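Local coordinates for phage-like element PBSX protein XepA (Bacillus subtilis, PDB 6IA5) that is of unknown function, encoded in a prophage lytic cassette and assembled as a pentamer, and does not seem to take part in host cell lysis, at residues Asp60-Val65 against Ser115-Arg120; Ser68-Trp73 against Gln137-Gly142; Glu182-Ala187 against Met261-Ile266. All blocks are in the same frame, centred on the assembly; numbering follows the deposited sequence. Where two conformers were deposited one is given.

Interaction 1 of 3, residues Asp60-Val65 against Ser115-Arg120; sequences DRLGAV and SKRYYR. With ACT (acetate ion), chain B.
The tight end of this contact is a side-on salt bridge. R117, its chain fully extended with CG anti to the backbone N, brings NE to OD1 of D60 at 3.0 Å and NH2 to OD2 at 2.9 Å. The two planes are 44° apart, so OD2 is met on its syn lone pair but OD1 from above the carboxylate plane. OD1 also accepts from L62 N, closing an Asx turn. L62 CD1 sits over one guanidinium face, 3.6 Å from R117 NE, and the Y118 hydroxyl lies against the opposite face; Y75 of the second subunit adds a cation-pi contact. R61 N donates almost straight to R117 O (2.9 Å), and the R61 chain bends at chi3 (64°) to put NH1 on K116 O at 3.1 Å, while its NE reaches I67 O. A water bridges D60 O and Y119 OH. Packing loosens at exposed S115 and at K116, whose side chains point away; K116 NZ hydrogen-bonds T94 OG1 and an acetate, probably from the crystallisation liquor. D60 and Y118 form an antiparallel non-hydrogen-bonded pair, the last bridge between strands 53-60 and 118-125, where 53-60, outermost in its four-stranded sheet within this chain, ends in an Asx turn.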
loop_
_atom_site.group_PDB
_atom_site.type_symbol
_atom_site.label_atom_id
_atom_site.label_comp_id
_atom_site.label_asym_id
_atom_site.label_seq_id
_atom_site.Cartn_x
_atom_site.Cartn_y
_atom_site.Cartn_z
ATOM N N ASP E 60 22.870 28.717 -11.349
ATOM C CA ASP E 60 21.679 29.282 -10.738
ATOM C C ASP E 60 20.474 28.423 -11.136
ATOM O O ASP E 60 20.260 28.193 -12.332
ATOM C CB ASP E 60 21.502 30.728 -11.198
ATOM C CG ASP E 60 20.465 31.534 -10.420
ATOM O OD1 ASP E 60 19.726 30.963 -9.587
ATOM O OD2 ASP E 60 20.418 32.752 -10.646
ATOM N N ARG E 61 19.702 27.940 -10.146
ATOM C CA ARG E 61 18.514 27.141 -10.443
ATOM C C ARG E 61 17.380 28.012 -10.985
ATOM O O ARG E 61 16.489 27.504 -11.659
ATOM C CB ARG E 61 17.950 26.494 -9.175
ATOM C CG ARG E 61 18.841 25.402 -8.600
ATOM C CD ARG E 61 18.379 25.054 -7.200
ATOM N NE ARG E 61 17.055 24.504 -7.331
ATOM C CZ ARG E 61 16.154 24.420 -6.372
ATOM N NH1 ARG E 61 16.466 24.733 -5.130
ATOM N NH2 ARG E 61 14.936 24.012 -6.674
ATOM N N LEU E 62 17.394 29.309 -10.662
ATOM C CA LEU E 62 16.310 30.217 -10.983
ATOM C C LEU E 62 16.471 30.711 -12.415
ATOM O O LEU E 62 17.527 31.213 -12.798
ATOM C CB LEU E 62 16.325 31.397 -10.006
ATOM C CG LEU E 62 16.218 31.033 -8.524
ATOM C CD1 LEU E 62 16.080 32.293 -7.666
ATOM C CD2 LEU E 62 15.039 30.092 -8.275
ATOM N N GLY E 63 15.409 30.561 -13.202
ATOM C CA GLY E 63 15.448 30.919 -14.606
ATOM C C GLY E 63 14.131 30.507 -15.245
ATOM O O GLY E 63 13.218 30.086 -14.533
ATOM N N ALA E 64 14.083 30.569 -16.576
ATOM C CA ALA E 64 12.919 30.145 -17.343
ATOM C C ALA E 64 12.608 28.671 -17.071
ATOM O O ALA E 64 11.450 28.274 -17.031
ATOM C CB ALA E 64 13.150 30.384 -18.823
ATOM N N VAL E 65 13.653 27.868 -16.874
ATOM C CA VAL E 65 13.480 26.484 -16.475
ATOM C C VAL E 65 13.914 26.374 -15.018
ATOM O O VAL E 65 15.070 26.639 -14.706
ATOM C CB VAL E 65 14.276 25.526 -17.379
ATOM C CG1 VAL E 65 14.133 24.075 -16.922
ATOM C CG2 VAL E 65 13.852 25.693 -18.825
ATOM N N SER E 115 17.920 22.292 -2.958
ATOM C CA SER E 115 17.171 23.218 -2.114
ATOM C C SER E 115 17.743 24.635 -2.112
ATOM O O SER E 115 16.970 25.582 -2.053
ATOM C CB SER E 115 16.949 22.695 -0.724
ATOM O OG SER E 115 18.082 21.978 -0.304
ATOM N N LYS E 116 19.070 24.789 -2.218
ATOM C CA LYS E 116 19.642 26.127 -2.219
ATOM C C LYS E 116 19.589 26.674 -3.641
ATOM O O LYS E 116 19.239 25.953 -4.569
ATOM C CB LYS E 116 21.076 26.076 -1.686
ATOM C CG LYS E 116 21.199 25.394 -0.336
ATOM C CD LYS E 116 22.534 25.585 0.314
ATOM C CE LYS E 116 22.533 24.939 1.689
ATOM N NZ LYS E 116 23.875 25.016 2.315
ATOM N N ARG E 117 20.011 27.928 -3.814
ATOM C CA ARG E 117 19.848 28.600 -5.088
ATOM C C ARG E 117 20.790 28.057 -6.175
ATOM O O ARG E 117 20.400 27.982 -7.339
ATOM C CB ARG E 117 19.960 30.110 -4.901
ATOM C CG ARG E 117 19.798 30.864 -6.209
ATOM C CD ARG E 117 19.624 32.345 -5.963
ATOM N NE ARG E 117 19.640 32.948 -7.280
ATOM C CZ ARG E 117 19.476 34.244 -7.514
ATOM N NH1 ARG E 117 19.339 35.090 -6.513
ATOM N NH2 ARG E 117 19.465 34.691 -8.755
ATOM N N TYR E 118 22.026 27.696 -5.809
ATOM C CA TYR E 118 23.069 27.359 -6.769
ATOM C C TYR E 118 23.542 25.932 -6.527
ATOM O O TYR E 118 23.613 25.498 -5.373
ATOM C CB TYR E 118 24.282 28.291 -6.606
ATOM C CG TYR E 118 23.954 29.751 -6.784
ATOM C CD1 TYR E 118 23.960 30.331 -8.045
ATOM C CD2 TYR E 118 23.600 30.543 -5.700
ATOM C CE1 TYR E 118 23.639 31.668 -8.225
ATOM C CE2 TYR E 118 23.274 31.879 -5.861
ATOM C CZ TYR E 118 23.308 32.439 -7.127
ATOM O OH TYR E 118 22.991 33.749 -7.310
ATOM N N TYR E 119 23.876 25.233 -7.618
ATOM C CA TYR E 119 24.441 23.892 -7.538
ATOM C C TYR E 119 25.741 23.867 -8.341
ATOM O O TYR E 119 25.937 24.711 -9.222
ATOM C CB TYR E 119 23.442 22.826 -8.030
ATOM C CG TYR E 119 22.966 22.993 -9.452
ATOM C CD1 TYR E 119 21.905 23.842 -9.756
ATOM C CD2 TYR E 119 23.579 22.318 -10.504
ATOM C CE1 TYR E 119 21.471 24.023 -11.062
ATOM C CE2 TYR E 119 23.139 22.478 -11.815
ATOM C CZ TYR E 119 22.084 23.332 -12.093
ATOM O OH TYR E 119 21.684 23.516 -13.387
ATOM N N ARG E 120 26.608 22.878 -8.046
ATOM C CA ARG E 120 27.776 22.641 -8.875
ATOM C C ARG E 120 28.270 21.221 -8.637
ATOM O O ARG E 120 27.954 20.607 -7.609
ATOM C CB ARG E 120 28.912 23.617 -8.501
ATOM C CG ARG E 120 29.635 23.233 -7.216
ATOM C CD ARG E 120 30.793 24.186 -6.921
ATOM N NE ARG E 120 31.459 23.797 -5.687
ATOM C CZ ARG E 120 32.418 24.512 -5.096
ATOM N NH1 ARG E 120 32.848 25.626 -5.658
ATOM N NH2 ARG E 120 32.927 24.125 -3.937
HETATM C C ACT B . 25.357 28.635 2.110
HETATM O O ACT B . 25.630 29.654 1.423
HETATM O OXT ACT B . 24.305 28.024 1.890
HETATM C CH3 ACT B . 26.233 28.093 3.225
HETATM O O HOH W 1 21.063 26.278 -14.035
#

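Interaction 2 of 3, residues Ser68-Trp73 against Gln137-Gly142; sequences SKVKGW and QSVGAG
Four backbone hydrogen bonds hold 68-73 to 137-142. K71 and S138 form one hydrogen-bonded pair, K71 N giving to S138 O and S138 N to K71 O, each at 2.9 Å; the second bond runs nearly along the C=O axis, the first stays in the carbonyl plane. The bond from G140 N to K69 O is slacker, 3.1 Å long and met from above the carbonyl plane, whereas S68 N to G140 O is short and straight, though its donor too stands above the carbonyl plane. CA-H...O contacts fill the spaces between, among them V70 CA to S138 O at 3.3 Å. Strands 69-73 and 137-140 run antiparallel at 162°, the central pair of a four-stranded antiparallel sheet in which 41-44 and 107-113 flank them.

Apolar contact gathers on the face of V70, V139 and Q137. CG2 of V70, anti to the backbone N, lies 3.7 Å from CG of Q137 and 4.1 Å from CG1 of V139. Y119 and F121 of strand 118-125 pack on this face, where Q56 takes the Q137 amide NH2.

On the other face, the K69 chain lies over G140, with CE 4.0 Å from G140 CA. NZ goes on to D145 and E143 O of the fourth subunit. W73 swings its six-membered ring to S138, CZ3 standing 3.2 Å from OG, which is bonded to V39 O; K71 CG lies over the rim of one face of the indole.

A water joins the ends of the two segments, accepting a hydrogen bond from S68 OG and donating one to G142 O.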
loop_
_atom_site.group_PDB
_atom_site.type_symbol
_atom_site.label_atom_id
_atom_site.label_comp_id
_atom_site.label_asym_id
_atom_site.label_seq_id
_atom_site.Cartn_x
_atom_site.Cartn_y
_atom_site.Cartn_z
ATOM N N SER E 68 15.076 21.537 -10.518
ATOM C CA SER E 68 14.672 20.925 -9.255
ATOM C C SER E 68 15.672 19.863 -8.785
ATOM O O SER E 68 15.709 19.546 -7.599
ATOM C CB SER E 68 13.283 20.337 -9.396
ATOM O OG SER E 68 13.339 19.302 -10.374
ATOM N N LYS E 69 16.447 19.279 -9.712
ATOM C CA LYS E 69 17.257 18.110 -9.362
ATOM C C LYS E 69 18.417 17.974 -10.341
ATOM O O LYS E 69 18.391 18.525 -11.449
ATOM C CB LYS E 69 16.417 16.815 -9.406
ATOM C CG LYS E 69 15.783 16.492 -10.751
ATOM C CD LYS E 69 14.913 15.217 -10.711
ATOM C CE LYS E 69 14.381 14.854 -12.079
ATOM N NZ LYS E 69 13.424 13.714 -12.030
ATOM N N VAL E 70 19.437 17.216 -9.927
ATOM C CA VAL E 70 20.647 17.098 -10.717
ATOM C C VAL E 70 21.207 15.696 -10.536
ATOM O O VAL E 70 21.026 15.079 -9.486
ATOM C CB VAL E 70 21.680 18.195 -10.348
ATOM C CG1 VAL E 70 22.209 18.069 -8.928
ATOM C CG2 VAL E 70 22.843 18.242 -11.343
ATOM N N LYS E 71 21.865 15.199 -11.583
ATOM C CA LYS E 71 22.481 13.886 -11.526
ATOM C C LYS E 71 23.773 13.946 -12.325
ATOM O O LYS E 71 23.834 14.646 -13.339
ATOM C CB LYS E 71 21.540 12.819 -12.094
ATOM C CG LYS E 71 22.054 11.392 -11.979
ATOM C CD LYS E 71 21.008 10.365 -12.370
ATOM C CE LYS E 71 21.522 8.955 -12.139
ATOM N NZ LYS E 71 20.529 7.966 -12.551
ATOM N N GLY E 72 24.782 13.182 -11.879
ATOM C CA GLY E 72 26.081 13.207 -12.535
ATOM C C GLY E 72 26.601 11.819 -12.899
ATOM O O GLY E 72 26.245 10.825 -12.257
ATOM N N TRP E 73 27.454 11.778 -13.936
ATOM C CA TRP E 73 28.197 10.585 -14.316
ATOM C C TRP E 73 29.653 10.981 -14.529
ATOM O O TRP E 73 29.925 11.969 -15.202
ATOM C CB TRP E 73 27.665 10.000 -15.614
ATOM C CG TRP E 73 26.271 9.453 -15.531
ATOM C CD1 TRP E 73 25.903 8.146 -15.390
ATOM C CD2 TRP E 73 25.058 10.219 -15.582
ATOM N NE1 TRP E 73 24.535 8.044 -15.375
ATOM C CE2 TRP E 73 23.991 9.298 -15.487
ATOM C CE3 TRP E 73 24.773 11.583 -15.725
ATOM C CZ2 TRP E 73 22.655 9.700 -15.513
ATOM C CZ3 TRP E 73 23.454 11.977 -15.760
ATOM C CH2 TRP E 73 22.409 11.046 -15.658
ATOM N N GLN E 137 26.452 15.963 -16.736
ATOM C CA GLN E 137 25.476 16.496 -15.799
ATOM C C GLN E 137 24.094 16.544 -16.455
ATOM O O GLN E 137 23.952 17.112 -17.537
ATOM C CB GLN E 137 25.899 17.897 -15.375
ATOM C CG GLN E 137 24.972 18.526 -14.332
ATOM C CD GLN E 137 25.531 19.850 -13.870
ATOM O OE1 GLN E 137 25.417 20.871 -14.570
ATOM N NE2 GLN E 137 26.171 19.842 -12.702
ATOM N N SER E 138 23.097 15.942 -15.779
ATOM C CA SER E 138 21.695 16.051 -16.172
ATOM C C SER E 138 20.949 16.839 -15.095
ATOM O O SER E 138 21.277 16.734 -13.913
ATOM C CB SER E 138 21.046 14.697 -16.368
ATOM O OG SER E 138 21.635 13.994 -17.457
ATOM N N VAL E 139 19.959 17.621 -15.532
ATOM C CA VAL E 139 19.079 18.366 -14.641
ATOM C C VAL E 139 17.636 18.041 -15.014
ATOM O O VAL E 139 17.360 17.646 -16.147
ATOM C CB VAL E 139 19.339 19.882 -14.714
ATOM C CG1 VAL E 139 20.720 20.248 -14.150
ATOM C CG2 VAL E 139 19.147 20.429 -16.125
ATOM N N GLY E 140 16.722 18.202 -14.050
ATOM C CA GLY E 140 15.298 18.058 -14.313
ATOM C C GLY E 140 14.534 19.215 -13.695
ATOM O O GLY E 140 15.134 20.099 -13.073
ATOM N N ALA E 141 13.212 19.197 -13.875
ATOM C CA ALA E 141 12.349 20.280 -13.447
ATOM C C ALA E 141 10.904 19.782 -13.466
ATOM O O ALA E 141 10.577 18.886 -14.252
ATOM C CB ALA E 141 12.511 21.415 -14.425
ATOM N N GLY E 142 10.044 20.408 -12.644
ATOM C CA GLY E 142 8.602 20.249 -12.791
ATOM C C GLY E 142 8.065 18.942 -12.199
ATOM O O GLY E 142 8.814 18.117 -11.635
HETATM O O HOH W 2 11.249 17.886 -10.436
#

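Interaction 3 of 3, residues Glu182-Ala187 against Met261-Ile266; sequences ENAESA and MEIISI
No hydrogen bond crosses between 182-187 and 261-266; alkyl groups against alkyl groups and backbone make the contact. I266 contributes most, through both branches. With CG1 anti to the backbone N (chi1 180°) and the chain extended, CD1 runs out to A184 O at 3.2 Å, while CG2, in the crowded position between N and carbonyl carbon, rests on the backbone of 185-187, 3.5 Å from S186 CA. The one side chain thus runs along the backbone from A184 to A187. I263 works beside it: its CD1 meets A184 CB tip to tip at 3.5 Å. A187 closes the far end, setting its methyl against two successive carbonyls, 3.3 Å from I263 O and 3.4 Å from I264 O. E185 and S186 turn their side chains away from the strand, on the exposed side. I263 itself pairs through its backbone with S188, just beyond the segment, and L271 packs on I266 from strand 271-278. The chain turns a corner at 182 and 183, and N183 and A184 both face L271: a G1 beta bulge against strand 271-278, after which the chain runs on to strand 258-267 in the C-terminal antiparallel beta domain.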
loop_
_atom_site.group_PDB
_atom_site.type_symbol
_atom_site.label_atom_id
_atom_site.label_comp_id
_atom_site.label_asym_id
_atom_site.label_seq_id
_atom_site.Cartn_x
_atom_site.Cartn_y
_atom_site.Cartn_z
ATOM N N GLU E 182 -7.375 10.392 43.779
ATOM C CA GLU E 182 -6.049 10.851 44.148
ATOM C C GLU E 182 -6.134 11.610 45.466
ATOM O O GLU E 182 -6.760 12.663 45.533
ATOM C CB GLU E 182 -5.535 11.770 43.049
ATOM C CG GLU E 182 -4.177 12.359 43.339
ATOM C CD GLU E 182 -3.487 12.784 42.065
ATOM O OE1 GLU E 182 -3.973 13.697 41.358
ATOM O OE2 GLU E 182 -2.500 12.129 41.756
ATOM N N ASN E 183 -5.532 11.046 46.514
ATOM C CA ASN E 183 -5.495 11.681 47.823
ATOM C C ASN E 183 -6.905 12.013 48.312
ATOM O O ASN E 183 -7.141 13.098 48.842
ATOM C CB ASN E 183 -4.603 12.921 47.808
ATOM C CG ASN E 183 -3.176 12.585 47.454
ATOM O OD1 ASN E 183 -2.628 11.609 47.953
ATOM N ND2 ASN E 183 -2.590 13.380 46.577
ATOM N N ALA E 184 -7.840 11.075 48.141
ATOM C CA ALA E 184 -9.206 11.282 48.590
ATOM C C ALA E 184 -9.226 11.392 50.112
ATOM O O ALA E 184 -8.517 10.651 50.794
ATOM C CB ALA E 184 -10.082 10.158 48.108
ATOM N N GLU E 185 -10.053 12.316 50.620
ATOM C CA GLU E 185 -10.150 12.577 52.048
ATOM C C GLU E 185 -11.482 12.068 52.576
ATOM O O GLU E 185 -11.630 11.856 53.780
ATOM C CB GLU E 185 -10.092 14.074 52.338
ATOM C CG GLU E 185 -8.759 14.705 52.005
ATOM C CD GLU E 185 -8.786 16.201 52.260
ATOM O OE1 GLU E 185 -9.440 16.607 53.241
ATOM O OE2 GLU E 185 -8.179 16.955 51.466
ATOM N N SER E 186 -12.446 11.867 51.671
ATOM C CA SER E 186 -13.764 11.419 52.078
ATOM C C SER E 186 -14.369 10.481 51.038
ATOM O O SER E 186 -13.901 10.405 49.905
ATOM C CB SER E 186 -14.659 12.596 52.337
ATOM O OG SER E 186 -15.866 12.162 52.934
ATOM N N ALA E 187 -15.414 9.752 51.463
ATOM C CA ALA E 187 -16.072 8.731 50.658
ATOM C C ALA E 187 -16.608 9.353 49.377
ATOM O O ALA E 187 -17.162 10.446 49.406
ATOM C CB ALA E 187 -17.192 8.105 51.447
ATOM N N MET E 261 -14.131 2.447 41.233
ATOM C CA MET E 261 -13.545 1.987 42.480
ATOM C C MET E 261 -13.980 2.954 43.570
ATOM O O MET E 261 -13.347 3.988 43.765
ATOM C CB MET E 261 -12.018 2.006 42.357
ATOM C CG MET E 261 -11.510 1.053 41.269
ATOM S SD MET E 261 -11.562 -0.626 41.930
ATOM C CE MET E 261 -12.284 -1.521 40.549
ATOM N N GLU E 262 -15.065 2.613 44.271
ATOM C CA GLU E 262 -15.710 3.554 45.167
ATOM C C GLU E 262 -15.076 3.467 46.554
ATOM O O GLU E 262 -14.962 2.382 47.140
ATOM C CB GLU E 262 -17.213 3.260 45.233
ATOM C CG GLU E 262 -17.937 3.989 46.350
ATOM C CD GLU E 262 -19.451 3.809 46.362
ATOM O OE1 GLU E 262 -19.959 2.911 45.671
ATOM O OE2 GLU E 262 -20.137 4.584 47.032
ATOM N N ILE E 263 -14.690 4.629 47.099
ATOM C CA ILE E 263 -14.333 4.668 48.503
ATOM C C ILE E 263 -15.624 4.763 49.312
ATOM O O ILE E 263 -16.309 5.781 49.255
ATOM C CB ILE E 263 -13.332 5.798 48.807
ATOM C CG1 ILE E 263 -12.020 5.588 48.048
ATOM C CG2 ILE E 263 -13.090 5.889 50.305
ATOM C CD1 ILE E 263 -11.083 6.763 48.072
ATOM N N ILE E 264 -15.939 3.672 50.020
ATOM C CA ILE E 264 -17.147 3.507 50.811
ATOM C C ILE E 264 -16.975 4.297 52.105
ATOM O O ILE E 264 -17.906 4.943 52.584
ATOM C CB ILE E 264 -17.419 2.011 51.098
ATOM C CG1 ILE E 264 -17.822 1.258 49.830
ATOM C CG2 ILE E 264 -18.469 1.827 52.195
ATOM C CD1 ILE E 264 -19.081 1.807 49.172
ATOM N N SER E 265 -15.769 4.209 52.672
ATOM C CA SER E 265 -15.440 4.929 53.885
ATOM C C SER E 265 -13.929 5.117 53.964
ATOM O O SER E 265 -13.165 4.355 53.375
ATOM C CB SER E 265 -15.969 4.223 55.092
ATOM O OG SER E 265 -15.307 2.984 55.245
ATOM N N ILE E 266 -13.530 6.152 54.707
ATOM C CA ILE E 266 -12.139 6.494 54.925
ATOM C C ILE E 266 -12.046 7.347 56.198
ATOM O O ILE E 266 -12.889 8.225 56.398
ATOM C CB ILE E 266 -11.595 7.207 53.677
ATOM C CG1 ILE E 266 -10.130 7.620 53.810
ATOM C CG2 ILE E 266 -12.471 8.367 53.269
ATOM C CD1 ILE E 266 -9.547 8.143 52.536
#

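In the fold
Interactions 1 and 2 sit together in the N-terminal part of the chain, centres 11 Å apart, and their segments alternate along the sequence. Each belongs to its own four-stranded antiparallel sheet of strand order 1-4-2-3, and the two sheets meet where Y119 of interaction 1 packs on V139 and Q137 of interaction 2. Both contacts lie at subunit interfaces, each touching the second and third subunits. Interaction 3 comes later in the chain, on the opposite side of its centre, about 69 Å from interaction 1 and 70 Å from interaction 2 between centres, consistent with an elongated chain. It lies in the separate C-terminal sheet, and no other subunit touches its segments.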